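Long-range contacts in NMB1025 protein (Neisseria meningitidis serogroup B, PDB 3KJJ), which is of unknown function but belongs to the YjgF/RutC family, whose trimeric relatives include enamine and imine deaminases: residues E41-Q46 / M78-E83; Y74-G79 / E111-I116; V68-I73 / T97-C102. All coordinates share one frame; numbering follows the deposited sequence.

Interaction 1 of 3, residues E41-Q46 / M78-E83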
ATOM      1  N   GLU B  41     -15.159  -3.156  20.946  1.00 30.14           N
ATOM      2  CA  GLU B  41     -14.234  -2.371  21.755  1.00 31.07           C
ATOM      3  C   GLU B  41     -12.831  -2.989  21.751  1.00 29.79           C
ATOM      4  O   GLU B  41     -11.838  -2.282  21.575  1.00 29.50           O
ATOM      5  CB  GLU B  41     -14.751  -2.261  23.192  1.00 34.75           C
ATOM      6  CG  GLU B  41     -14.553  -0.895  23.820  1.00 41.83           C
ATOM      7  CD  GLU B  41     -15.752   0.013  23.613  1.00 48.02           C
ATOM      8  OE1 GLU B  41     -15.630   1.001  22.853  1.00 46.68           O
ATOM      9  OE2 GLU B  41     -16.821  -0.268  24.205  1.00 51.82           O
ATOM     10  N   THR B  42     -12.761  -4.306  21.943  1.00 30.45           N
ATOM     11  CA  THR B  42     -11.482  -5.026  21.991  1.00 28.97           C
ATOM     12  C   THR B  42     -10.882  -5.194  20.594  1.00 27.35           C
ATOM     13  O   THR B  42     -11.591  -5.094  19.580  1.00 19.72           O
ATOM     14  CB  THR B  42     -11.624  -6.434  22.644  1.00 30.45           C
ATOM     15  OG1 THR B  42     -12.351  -7.306  21.769  1.00 30.73           O
ATOM     16  CG2 THR B  42     -12.335  -6.357  24.002  1.00 28.58           C
ATOM     17  N   ALA B  43      -9.580  -5.473  20.546  1.00 24.15           N
ATOM     18  CA  ALA B  43      -8.904  -5.726  19.277  1.00 23.22           C
ATOM     19  C   ALA B  43      -9.605  -6.838  18.502  1.00 21.97           C
ATOM     20  O   ALA B  43      -9.866  -6.692  17.309  1.00 23.99           O
ATOM     21  CB  ALA B  43      -7.430  -6.058  19.500  1.00 21.03           C
ATOM     22  N   ALA B  44      -9.927  -7.930  19.195  1.00 24.63           N
ATOM     23  CA  ALA B  44     -10.593  -9.088  18.595  1.00 24.66           C
ATOM     24  C   ALA B  44     -11.981  -8.741  18.059  1.00 24.20           C
ATOM     25  O   ALA B  44     -12.355  -9.175  16.966  1.00 19.90           O
ATOM     26  CB  ALA B  44     -10.695 -10.222  19.602  1.00 24.16           C
ATOM     27  N   GLU B  45     -12.735  -7.970  18.841  1.00 22.72           N
ATOM     28  CA  GLU B  45     -14.086  -7.560  18.458  1.00 22.76           C
ATOM     29  C   GLU B  45     -14.034  -6.647  17.236  1.00 18.65           C
ATOM     30  O   GLU B  45     -14.791  -6.823  16.295  1.00 16.82           O
ATOM     31  CB  GLU B  45     -14.805  -6.876  19.625  1.00 24.06           C
ATOM     32  CG  GLU B  45     -15.284  -7.850  20.710  1.00 31.87           C
ATOM     33  CD  GLU B  45     -15.615  -7.172  22.045  1.00 35.72           C
ATOM     34  OE1 GLU B  45     -15.701  -5.924  22.101  1.00 34.02           O
ATOM     35  OE2 GLU B  45     -15.790  -7.900  23.047  1.00 36.71           O
ATOM     36  N   GLN B  46     -13.112  -5.693  17.248  1.00 18.20           N
ATOM     37  CA  GLN B  46     -12.964  -4.762  16.139  1.00 18.66           C
ATOM     38  C   GLN B  46     -12.423  -5.441  14.884  1.00 16.92           C
ATOM     39  O   GLN B  46     -12.883  -5.149  13.775  1.00 18.88           O
ATOM     40  CB  GLN B  46     -12.105  -3.567  16.551  1.00 16.84           C
ATOM     41  CG  GLN B  46     -12.849  -2.638  17.515  1.00 21.29           C
ATOM     42  CD  GLN B  46     -12.082  -1.374  17.820  1.00 21.75           C
ATOM     43  OE1 GLN B  46     -10.945  -1.207  17.380  1.00 17.25           O
ATOM     44  NE2 GLN B  46     -12.705  -0.469  18.570  1.00 22.30           N
HETATM   45  N   MSE B  78       0.738  -2.058  18.814  1.00 18.47           N
HETATM   46  CA  MSE B  78       1.279  -3.392  18.475  1.00 20.45           C
HETATM   47  C   MSE B  78       1.152  -4.407  19.617  1.00 20.28           C
HETATM   48  O   MSE B  78       1.360  -5.602  19.421  1.00 19.84           O
HETATM   49  CB  MSE B  78       2.731  -3.299  17.968  1.00 21.43           C
HETATM   50  CG  MSE B  78       3.311  -4.610  17.339  1.00 30.14           C
HETATM   51 SE   MSE B  78       2.426  -5.230  15.667  1.00 30.42          SE
HETATM   52  CE  MSE B  78       2.606  -3.580  14.690  1.00 17.26           C
ATOM     53  N   GLY B  79       0.791  -3.934  20.808  1.00 21.48           N
ATOM     54  CA  GLY B  79       0.404  -4.828  21.896  1.00 22.56           C
ATOM     55  C   GLY B  79      -0.802  -5.708  21.569  1.00 22.04           C
ATOM     56  O   GLY B  79      -1.041  -6.703  22.247  1.00 21.64           O
ATOM     57  N   ASP B  80      -1.550  -5.352  20.526  1.00 22.00           N
ATOM     58  CA  ASP B  80      -2.773  -6.082  20.150  1.00 21.44           C
ATOM     59  C   ASP B  80      -2.539  -7.085  19.018  1.00 22.11           C
ATOM     60  O   ASP B  80      -3.500  -7.625  18.458  1.00 21.75           O
ATOM     61  CB  ASP B  80      -3.876  -5.105  19.721  1.00 21.44           C
ATOM     62  CG  ASP B  80      -4.425  -4.278  20.878  1.00 29.28           C
ATOM     63  OD1 ASP B  80      -4.412  -4.752  22.030  1.00 26.95           O
ATOM     64  OD2 ASP B  80      -4.897  -3.150  20.620  1.00 32.74           O
ATOM     65  N   TYR B  81      -1.269  -7.324  18.695  1.00 21.36           N
ATOM     66  CA  TYR B  81      -0.865  -8.205  17.590  1.00 21.57           C
ATOM     67  C   TYR B  81      -1.446  -9.615  17.688  1.00 21.11           C
ATOM     68  O   TYR B  81      -2.142 -10.063  16.771  1.00 20.59           O
ATOM     69  CB  TYR B  81       0.663  -8.262  17.500  1.00 22.81           C
ATOM     70  CG  TYR B  81       1.233  -8.872  16.233  1.00 22.75           C
ATOM     71  CD1 TYR B  81       0.952  -8.331  14.978  1.00 23.04           C
ATOM     72  CD2 TYR B  81       2.084  -9.974  16.296  1.00 29.19           C
ATOM     73  CE1 TYR B  81       1.505  -8.884  13.814  1.00 23.78           C
ATOM     74  CE2 TYR B  81       2.636 -10.529  15.142  1.00 26.32           C
ATOM     75  CZ  TYR B  81       2.335  -9.981  13.910  1.00 27.28           C
ATOM     76  OH  TYR B  81       2.878 -10.535  12.772  1.00 36.03           O
ATOM     77  N   ALA B  82      -1.170 -10.310  18.790  1.00 19.61           N
ATOM     78  CA  ALA B  82      -1.663 -11.679  18.969  1.00 21.19           C
ATOM     79  C   ALA B  82      -3.190 -11.763  18.950  1.00 18.22           C
ATOM     80  O   ALA B  82      -3.751 -12.704  18.389  1.00 19.65           O
ATOM     81  CB  ALA B  82      -1.087 -12.323  20.242  1.00 20.35           C
ATOM     82  N   GLU B  83      -3.855 -10.777  19.546  1.00 19.27           N
ATOM     83  CA  GLU B  83      -5.317 -10.741  19.583  1.00 20.52           C
ATOM     84  C   GLU B  83      -5.909 -10.574  18.188  1.00 18.09           C
ATOM     85  O   GLU B  83      -6.877 -11.261  17.838  1.00 19.49           O
ATOM     86  CB  GLU B  83      -5.832  -9.630  20.506  1.00 20.72           C
ATOM     87  CG  GLU B  83      -7.334  -9.697  20.784  1.00 25.07           C
ATOM     88  CD  GLU B  83      -7.783  -8.809  21.941  1.00 28.51           C
ATOM     89  OE1 GLU B  83      -6.917  -8.233  22.630  1.00 28.50           O
ATOM     90  OE2 GLU B  83      -9.007  -8.683  22.159  1.00 27.56           O
TER
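E83 reaches from the first turn of helix 81-91 to the first turn of helix 43-60 and lays its carboxylate against T42, A43 and A44. CG stands anti to the backbone N (chi1 -170°), and beyond it the chain stays extended. OE2 makes the polar contact: it accepts the backbone N-H of A44, with A44 N to E83 OE2 at 3.2 Å and the donor 50° above the carboxylate plane. The same oxygen rests 3.4 Å from A44 CB and also touches CB of T42, whose side chain E83 crosses at about a right angle.

The tight part centres on A43, buried, with CB directed at segment 78-83. A43 CB touches both E83 CD and D80 CB, each at 3.7 Å. D80 thus offers its CB to the alanine, while its OD2 is held in a salt bridge by R113. Small side chains bring the helix starts close, A44 CA lying 5.6 Å from E83 CA.

Away from this spot the contact thins toward solvent. E45 is exposed and folds back on its own segment: T42 and E45 form a capping box, in which T42 OG1 accepts E45 N at 3.0 Å. E41 N meets E45 OE1 nearly along its C-O axis; T42 N adds a weak bond to the same oxygen. E45 OE2 stays 6.9 Å from E83 OE2, so the two acids are near without touching.

T42 caps the helix start from within its own segment, and E83 of the neighbouring helix adds a hydrogen bond from A44 N. A carboxylate placed at the amino end of helix 43-60 would be favoured by the helix dipole and would probably remain ionised.

Interaction 2 of 3, residues Y74-G79 / E111-I116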
ATOM      1  N   TYR B  74      -3.103  -2.088  10.011  1.00 10.80           N
ATOM      2  CA  TYR B  74      -2.594  -1.018  10.827  1.00 16.70           C
ATOM      3  C   TYR B  74      -3.192  -1.244  12.211  1.00 13.01           C
ATOM      4  O   TYR B  74      -4.402  -1.369  12.349  1.00 16.79           O
ATOM      5  CB  TYR B  74      -3.025   0.326  10.241  1.00 10.88           C
ATOM      6  CG  TYR B  74      -2.502   0.623   8.847  1.00 18.85           C
ATOM      7  CD1 TYR B  74      -1.177   1.014   8.641  1.00 12.75           C
ATOM      8  CD2 TYR B  74      -3.343   0.536   7.731  1.00 16.14           C
ATOM      9  CE1 TYR B  74      -0.699   1.287   7.363  1.00 17.72           C
ATOM     10  CE2 TYR B  74      -2.872   0.801   6.463  1.00 14.53           C
ATOM     11  CZ  TYR B  74      -1.554   1.177   6.283  1.00 17.77           C
ATOM     12  OH  TYR B  74      -1.093   1.450   5.022  1.00 25.87           O
ATOM     13  N   LEU B  75      -2.343  -1.341  13.225  1.00 16.50           N
ATOM     14  CA  LEU B  75      -2.823  -1.372  14.605  1.00 18.24           C
ATOM     15  C   LEU B  75      -2.404  -0.091  15.294  1.00 19.95           C
ATOM     16  O   LEU B  75      -1.306   0.405  15.056  1.00 18.74           O
ATOM     17  CB  LEU B  75      -2.252  -2.570  15.370  1.00 17.92           C
ATOM     18  CG  LEU B  75      -2.661  -3.973  14.926  1.00 21.45           C
ATOM     19  CD1 LEU B  75      -1.750  -5.002  15.604  1.00 19.01           C
ATOM     20  CD2 LEU B  75      -4.132  -4.257  15.246  1.00 14.75           C
ATOM     21  N   ARG B  76      -3.281   0.428  16.150  1.00 20.11           N
ATOM     22  CA  ARG B  76      -2.983   1.594  16.964  1.00 19.03           C
ATOM     23  C   ARG B  76      -1.858   1.280  17.955  1.00 18.33           C
ATOM     24  O   ARG B  76      -1.017   2.133  18.267  1.00 19.84           O
ATOM     25  CB  ARG B  76      -4.238   2.049  17.713  1.00 19.76           C
ATOM     26  CG  ARG B  76      -3.968   3.163  18.715  1.00 18.08           C
ATOM     27  CD  ARG B  76      -5.178   3.508  19.562  1.00 20.80           C
ATOM     28  NE  ARG B  76      -4.900   4.670  20.405  1.00 21.01           N
ATOM     29  CZ  ARG B  76      -4.864   5.930  19.978  1.00 20.69           C
ATOM     30  NH1 ARG B  76      -5.099   6.220  18.706  1.00 11.87           N
ATOM     31  NH2 ARG B  76      -4.607   6.914  20.831  1.00 19.76           N
ATOM     32  N   ASP B  77      -1.856   0.039  18.418  1.00 16.55           N
ATOM     33  CA  ASP B  77      -0.978  -0.420  19.459  1.00 17.88           C
ATOM     34  C   ASP B  77      -0.538  -1.867  19.162  1.00 17.40           C
ATOM     35  O   ASP B  77      -1.342  -2.784  19.253  1.00 16.42           O
ATOM     36  CB  ASP B  77      -1.724  -0.327  20.801  1.00 17.38           C
ATOM     37  CG  ASP B  77      -0.824  -0.583  21.987  1.00 21.77           C
ATOM     38  OD1 ASP B  77      -0.948   0.120  23.008  1.00 25.91           O
ATOM     39  OD2 ASP B  77       0.011  -1.495  21.898  1.00 22.84           O
HETATM   40  N   MSE B  78       0.738  -2.058  18.814  1.00 18.47           N
HETATM   41  CA  MSE B  78       1.279  -3.392  18.475  1.00 20.45           C
HETATM   42  C   MSE B  78       1.152  -4.407  19.617  1.00 20.28           C
HETATM   43  O   MSE B  78       1.360  -5.602  19.421  1.00 19.84           O
HETATM   44  CB  MSE B  78       2.731  -3.299  17.968  1.00 21.43           C
HETATM   45  CG  MSE B  78       3.311  -4.610  17.339  1.00 30.14           C
HETATM   46 SE   MSE B  78       2.426  -5.230  15.667  1.00 30.42          SE
HETATM   47  CE  MSE B  78       2.606  -3.580  14.690  1.00 17.26           C
ATOM     48  N   GLY B  79       0.791  -3.934  20.808  1.00 21.48           N
ATOM     49  CA  GLY B  79       0.404  -4.828  21.896  1.00 22.56           C
ATOM     50  C   GLY B  79      -0.802  -5.708  21.569  1.00 22.04           C
ATOM     51  O   GLY B  79      -1.041  -6.703  22.247  1.00 21.64           O
ATOM     52  N   GLU B 111     -10.286   5.532  19.492  1.00 23.37           N
ATOM     53  CA  GLU B 111     -10.845   4.245  19.904  1.00 21.97           C
ATOM     54  C   GLU B 111     -10.740   3.128  18.853  1.00 19.76           C
ATOM     55  O   GLU B 111     -11.012   1.971  19.166  1.00 19.74           O
ATOM     56  CB  GLU B 111     -12.286   4.380  20.424  1.00 21.90           C
ATOM     57  CG  GLU B 111     -13.192   5.308  19.631  1.00 29.59           C
ATOM     58  CD  GLU B 111     -13.006   6.784  19.974  1.00 30.54           C
ATOM     59  OE1 GLU B 111     -12.715   7.559  19.051  1.00 29.68           O
ATOM     60  OE2 GLU B 111     -13.151   7.176  21.156  1.00 37.74           O
ATOM     61  N   TRP B 112     -10.354   3.474  17.622  1.00 19.69           N
ATOM     62  CA  TRP B 112     -10.084   2.460  16.594  1.00 19.23           C
ATOM     63  C   TRP B 112      -8.729   1.812  16.832  1.00 20.14           C
ATOM     64  O   TRP B 112      -7.700   2.489  16.860  1.00 22.35           O
ATOM     65  CB  TRP B 112     -10.109   3.053  15.187  1.00 21.32           C
ATOM     66  CG  TRP B 112     -11.428   3.618  14.731  1.00 19.71           C
ATOM     67  CD1 TRP B 112     -12.664   3.421  15.286  1.00 23.22           C
ATOM     68  CD2 TRP B 112     -11.634   4.438  13.574  1.00 21.38           C
ATOM     69  NE1 TRP B 112     -13.621   4.095  14.562  1.00 20.13           N
ATOM     70  CE2 TRP B 112     -13.016   4.720  13.502  1.00 22.97           C
ATOM     71  CE3 TRP B 112     -10.778   4.973  12.597  1.00 22.53           C
ATOM     72  CZ2 TRP B 112     -13.566   5.518  12.490  1.00 21.34           C
ATOM     73  CZ3 TRP B 112     -11.325   5.756  11.585  1.00 23.49           C
ATOM     74  CH2 TRP B 112     -12.710   6.023  11.543  1.00 22.73           C
ATOM     75  N   ARG B 113      -8.732   0.493  16.971  1.00 18.59           N
ATOM     76  CA  ARG B 113      -7.525  -0.256  17.304  0.50 18.83           C
ATOM     77  C   ARG B 113      -6.951  -0.985  16.090  1.00 17.83           C
ATOM     78  O   ARG B 113      -5.817  -1.486  16.135  1.00 18.21           O
ATOM     79  CB  ARG B 113      -7.819  -1.240  18.442  0.50 19.31           C
ATOM     80  CG  ARG B 113      -8.557  -0.606  19.618  0.50 20.14           C
ATOM     81  CD  ARG B 113      -8.216  -1.287  20.916  0.50 23.87           C
ATOM     82  NE  ARG B 113      -6.790  -1.192  21.211  0.50 19.01           N
ATOM     83  CZ  ARG B 113      -6.246  -0.254  21.977  0.50 21.19           C
ATOM     84  NH1 ARG B 113      -4.940  -0.258  22.197  0.50 18.62           N
ATOM     85  NH2 ARG B 113      -7.009   0.676  22.534  0.50 18.92           N
ATOM     86  N   VAL B 114      -7.738  -1.035  15.006  1.00 16.62           N
ATOM     87  CA  VAL B 114      -7.349  -1.742  13.777  1.00 15.02           C
ATOM     88  C   VAL B 114      -8.011  -1.155  12.522  1.00 16.21           C
ATOM     89  O   VAL B 114      -9.140  -0.663  12.563  1.00 16.53           O
ATOM     90  CB  VAL B 114      -7.613  -3.287  13.885  1.00 16.75           C
ATOM     91  CG1 VAL B 114      -9.128  -3.588  14.037  1.00  9.51           C
ATOM     92  CG2 VAL B 114      -6.995  -4.055  12.707  1.00 12.26           C
ATOM     93  N   GLU B 115      -7.271  -1.190  11.421  1.00 13.81           N
ATOM     94  CA  GLU B 115      -7.764  -0.800  10.112  1.00 13.35           C
ATOM     95  C   GLU B 115      -7.087  -1.735   9.120  1.00 12.00           C
ATOM     96  O   GLU B 115      -5.885  -1.967   9.205  1.00 11.67           O
ATOM     97  CB  GLU B 115      -7.424   0.676   9.815  1.00 13.93           C
ATOM     98  CG  GLU B 115      -7.930   1.208   8.470  1.00 20.45           C
ATOM     99  CD  GLU B 115      -7.822   2.729   8.336  1.00 20.35           C
ATOM    100  OE1 GLU B 115      -7.700   3.428   9.363  1.00 20.65           O
ATOM    101  OE2 GLU B 115      -7.877   3.233   7.196  1.00 23.10           O
ATOM    102  N   ILE B 116      -7.856  -2.293   8.190  1.00 14.01           N
ATOM    103  CA  ILE B 116      -7.286  -3.235   7.223  1.00 13.72           C
ATOM    104  C   ILE B 116      -7.600  -2.781   5.804  1.00 14.51           C
ATOM    105  O   ILE B 116      -8.766  -2.519   5.462  1.00 12.86           O
ATOM    106  CB  ILE B 116      -7.760  -4.692   7.470  1.00 15.47           C
ATOM    107  CG1 ILE B 116      -7.415  -5.130   8.898  1.00 16.39           C
ATOM    108  CG2 ILE B 116      -7.154  -5.651   6.427  1.00 13.33           C
ATOM    109  CD1 ILE B 116      -7.951  -6.513   9.308  1.00 13.36           C
TER
HETATM  110  O   HOH W   1      -6.438   4.843  16.672  1.00 15.94           O
HETATM  111  O   HOH W   2      -4.382  -1.512  18.555  1.00 16.10           O
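Y74 and L75 pair with E115 and V114 in an antiparallel ladder where strand 68-75 ends and strand 114-121 begins, and the pairing runs on into the loops as R76 meets R113. Y74 and E115 form the hydrogen-bonded pair, with Y74 N to E115 O at 2.9 Å and E115 N to Y74 O at 3.0 Å. L75 and V114 are the non-hydrogen-bonded pair. Their side chains lie side by side, L75 CD2 being 3.8 Å from V114 CG2, and each backbone sends a CA-H toward a carbonyl opposite: V114 to Y74 O, L75 to R113 O.

R113 O gathers several partners. R76 N approaches at 3.2 Å from R113 O, 56° above the carbonyl plane. L75 CD2 covers it from 3.4 Å, and a water bridges R113 O to D77 N. A second water links R76 NH1 to W112 O, so the loops that continue the two strands are joined through solvent as well as directly. R76 reaches out on a chain extended from CG to NE, its CB 3.6 Å from W112 O.

The side chain of R113, modelled in two conformers, is bent at chi3 (61°) in the one described here. In this conformer NH1 lies 3.5 Å from D77 CB, but the charged ends of the two stay beyond salt-bridge range; NE is bound by D80 instead. D77 OD2 accepts G79 N through its anti lone pair, an Asx turn at the 3-10 segment 78-79, just ahead of helix 81-91.

On one face of the sheet V114 packs on T47 and I116 on V50 of helix 43-60, and L75 on M84 of helix 81-91. Y74 and E115 face the other way, toward the trimer interface, where Y74 touches Y74 of the second subunit and V103 of the third.

Interaction 3 of 3, residues V68-I73 / T97-C102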
ATOM      1  N   VAL B  68      -8.172 -12.486  -2.087  1.00 16.87           N
ATOM      2  CA  VAL B  68      -7.387 -11.341  -1.621  1.00 14.21           C
ATOM      3  C   VAL B  68      -5.913 -11.502  -1.986  1.00 14.67           C
ATOM      4  O   VAL B  68      -5.287 -12.530  -1.712  1.00 15.95           O
ATOM      5  CB  VAL B  68      -7.502 -11.168  -0.089  1.00 11.58           C
ATOM      6  CG1 VAL B  68      -6.501 -10.122   0.421  1.00 12.00           C
ATOM      7  CG2 VAL B  68      -8.904 -10.787   0.276  1.00 12.55           C
ATOM      8  N   LEU B  69      -5.364 -10.464  -2.593  1.00 13.41           N
ATOM      9  CA  LEU B  69      -3.975 -10.460  -2.989  1.00 13.01           C
ATOM     10  C   LEU B  69      -3.073  -9.995  -1.853  1.00 14.33           C
ATOM     11  O   LEU B  69      -2.047 -10.617  -1.572  1.00 14.52           O
ATOM     12  CB  LEU B  69      -3.782  -9.584  -4.215  1.00 14.18           C
ATOM     13  CG  LEU B  69      -4.436 -10.099  -5.507  1.00 21.28           C
ATOM     14  CD1 LEU B  69      -4.158  -9.141  -6.650  1.00 19.17           C
ATOM     15  CD2 LEU B  69      -3.964 -11.522  -5.856  1.00 18.03           C
ATOM     16  N   ASP B  70      -3.480  -8.915  -1.193  1.00 12.55           N
ATOM     17  CA  ASP B  70      -2.614  -8.215  -0.265  1.00 17.67           C
ATOM     18  C   ASP B  70      -3.466  -7.568   0.822  1.00 17.93           C
ATOM     19  O   ASP B  70      -4.576  -7.092   0.562  1.00 16.91           O
ATOM     20  CB  ASP B  70      -1.786  -7.174  -1.043  1.00 19.16           C
ATOM     21  CG  ASP B  70      -0.794  -6.407  -0.171  1.00 28.12           C
ATOM     22  OD1 ASP B  70       0.275  -6.963   0.162  1.00 30.17           O
ATOM     23  OD2 ASP B  70      -1.069  -5.223   0.141  1.00 28.95           O
ATOM     24  N   ALA B  71      -2.937  -7.567   2.040  1.00 15.52           N
ATOM     25  CA  ALA B  71      -3.605  -6.939   3.163  1.00 15.15           C
ATOM     26  C   ALA B  71      -2.565  -6.187   3.984  1.00 15.22           C
ATOM     27  O   ALA B  71      -1.526  -6.742   4.330  1.00 14.47           O
ATOM     28  CB  ALA B  71      -4.288  -7.998   4.025  1.00 11.01           C
ATOM     29  N   VAL B  72      -2.843  -4.923   4.274  1.00 15.20           N
ATOM     30  CA  VAL B  72      -2.029  -4.162   5.208  1.00 15.29           C
ATOM     31  C   VAL B  72      -2.904  -3.917   6.419  1.00 15.86           C
ATOM     32  O   VAL B  72      -4.046  -3.456   6.295  1.00 15.62           O
ATOM     33  CB  VAL B  72      -1.524  -2.832   4.628  1.00 15.93           C
ATOM     34  CG1 VAL B  72      -0.557  -2.148   5.611  1.00 16.55           C
ATOM     35  CG2 VAL B  72      -0.842  -3.054   3.303  1.00 16.28           C
ATOM     36  N   ILE B  73      -2.364  -4.268   7.582  1.00 13.05           N
ATOM     37  CA  ILE B  73      -3.076  -4.167   8.835  1.00 12.11           C
ATOM     38  C   ILE B  73      -2.360  -3.124   9.656  1.00 14.57           C
ATOM     39  O   ILE B  73      -1.162  -3.241   9.916  1.00 13.09           O
ATOM     40  CB  ILE B  73      -3.097  -5.508   9.595  1.00 12.36           C
ATOM     41  CG1 ILE B  73      -3.785  -6.594   8.754  1.00 14.30           C
ATOM     42  CG2 ILE B  73      -3.812  -5.354  10.962  1.00 13.63           C
ATOM     43  CD1 ILE B  73      -3.458  -8.019   9.228  1.00  6.91           C
ATOM     44  N   THR B  97      -3.858 -17.745   1.587  1.00 16.08           N
ATOM     45  CA  THR B  97      -3.637 -16.610   2.472  1.00 15.39           C
ATOM     46  C   THR B  97      -2.870 -15.507   1.711  1.00 14.52           C
ATOM     47  O   THR B  97      -1.990 -15.804   0.894  1.00 16.46           O
ATOM     48  CB  THR B  97      -2.892 -17.043   3.744  1.00 12.63           C
ATOM     49  OG1 THR B  97      -1.616 -17.579   3.387  1.00 17.27           O
ATOM     50  CG2 THR B  97      -3.684 -18.122   4.489  1.00 15.05           C
ATOM     51  N   PRO B  98      -3.231 -14.233   1.943  1.00 12.01           N
ATOM     52  CA  PRO B  98      -2.672 -13.145   1.136  1.00 12.64           C
ATOM     53  C   PRO B  98      -1.287 -12.667   1.579  1.00 13.88           C
ATOM     54  O   PRO B  98      -0.843 -12.982   2.693  1.00 12.77           O
ATOM     55  CB  PRO B  98      -3.695 -12.023   1.330  1.00 11.75           C
ATOM     56  CG  PRO B  98      -4.201 -12.247   2.710  1.00 12.41           C
ATOM     57  CD  PRO B  98      -4.264 -13.744   2.883  1.00 11.70           C
ATOM     58  N   ALA B  99      -0.610 -11.922   0.702  1.00 12.82           N
ATOM     59  CA  ALA B  99       0.550 -11.114   1.115  1.00 13.81           C
ATOM     60  C   ALA B  99       0.055 -10.200   2.227  1.00 15.11           C
ATOM     61  O   ALA B  99      -1.051  -9.655   2.142  1.00 13.82           O
ATOM     62  CB  ALA B  99       1.091 -10.298  -0.037  1.00 13.78           C
ATOM     63  N   ARG B 100       0.844 -10.057   3.282  1.00 16.39           N
ATOM     64  CA  ARG B 100       0.383  -9.315   4.454  1.00 17.86           C
ATOM     65  C   ARG B 100       1.521  -8.498   5.043  1.00 11.17           C
ATOM     66  O   ARG B 100       2.676  -8.905   4.995  1.00 12.61           O
ATOM     67  CB  ARG B 100      -0.164 -10.275   5.512  1.00 18.86           C
ATOM     68  CG  ARG B 100      -1.101  -9.631   6.514  1.00 19.88           C
ATOM     69  CD  ARG B 100      -1.488 -10.576   7.638  1.00 19.13           C
ATOM     70  NE  ARG B 100      -0.550 -10.503   8.755  1.00 18.23           N
ATOM     71  CZ  ARG B 100      -0.855 -10.723  10.030  1.00 17.57           C
ATOM     72  NH1 ARG B 100      -2.102 -11.023  10.405  1.00 18.37           N
ATOM     73  NH2 ARG B 100       0.097 -10.613  10.944  1.00 20.26           N
ATOM     74  N   ALA B 101       1.183  -7.325   5.558  1.00 13.78           N
ATOM     75  CA  ALA B 101       2.111  -6.546   6.362  1.00 12.58           C
ATOM     76  C   ALA B 101       1.350  -5.990   7.556  1.00 13.51           C
ATOM     77  O   ALA B 101       0.163  -5.672   7.461  1.00 15.86           O
ATOM     78  CB  ALA B 101       2.747  -5.434   5.530  1.00 11.74           C
ATOM     79  N   CYS B 102       2.015  -5.906   8.701  1.00 13.16           N
ATOM     80  CA  CYS B 102       1.347  -5.374   9.881  1.00 15.39           C
ATOM     81  C   CYS B 102       2.256  -4.361  10.535  1.00 13.36           C
ATOM     82  O   CYS B 102       3.385  -4.688  10.884  1.00 16.12           O
ATOM     83  CB  CYS B 102       0.952  -6.474  10.869  1.00 18.33           C
ATOM     84  SG  CYS B 102      -0.006  -5.836  12.269  1.00 16.82           S
TER
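The R100 guanidinium carries the CD1 methyl of I73 over one face, with I73 CD1 to R100 NH1 at 3.5 Å. The group also makes a cation-pi contact with W88, and NH1 is bound by N85, both of helix 81-91, so the buried charge has polar as well as aromatic company. R100 CG stands anti to the backbone N and the chain bends at chi3 (89°); the two side chains cross obliquely, and I73 CD1 touches R100 from CD, at 3.6 Å, to the guanidinium. At the other end the P98 ring is met at its CB by V68 CG1, at 3.5 Å. D70 and A99 lie on the opposite face of the sheet from R100 and I73, with D70 OD1 3.4 Å from A99 CB.

Strands 68-73 and 99-102 run parallel, 4° apart. The bonds alternate between the two strands: A99 N to L69 O, A71 N to A99 O (2.8 Å), A101 N to A71 O, and I73 N to A101 O (2.9 Å), the last two nearly linear at the acceptor. CA-H contacts from D70, R100, V72 and C102 fill the gaps between them.

Strand 68-75, helix 81-91 and strand 99-104 form a beta-alpha-beta unit, and A71 and P98 lean on W88 of its helix while I73 rests on M84. Along its other edge strand 68-75 pairs with strand 114-121, where L69 and D70 form a classic beta bulge opposite T119. Strand 99-104, outermost within the chain, is met by the second subunit: R100 N bonds to S33 OG of that subunit, and A101 packs on its E115.

In the fold
Interactions 2 and 3 follow one strand, 68-75, from its two edges: strand 99-104 on one and strand 114-121 on the other. Their centres are 15 Å apart, and L75 CD1 to C102 SG (3.9 Å) joins them. Interaction 1 lies beyond the end of that strand, its centre 7 Å from that of interaction 2. The salt bridge D80 OD2 to R113 NE (2.8 Å) ties the two, and M78 and G79 belong to both. Interactions 1 and 3, about 17 Å apart between centres, meet through Y81, whose CE1 lies 3.7 Å from C102 SG. All three touch the second subunit of the trimer.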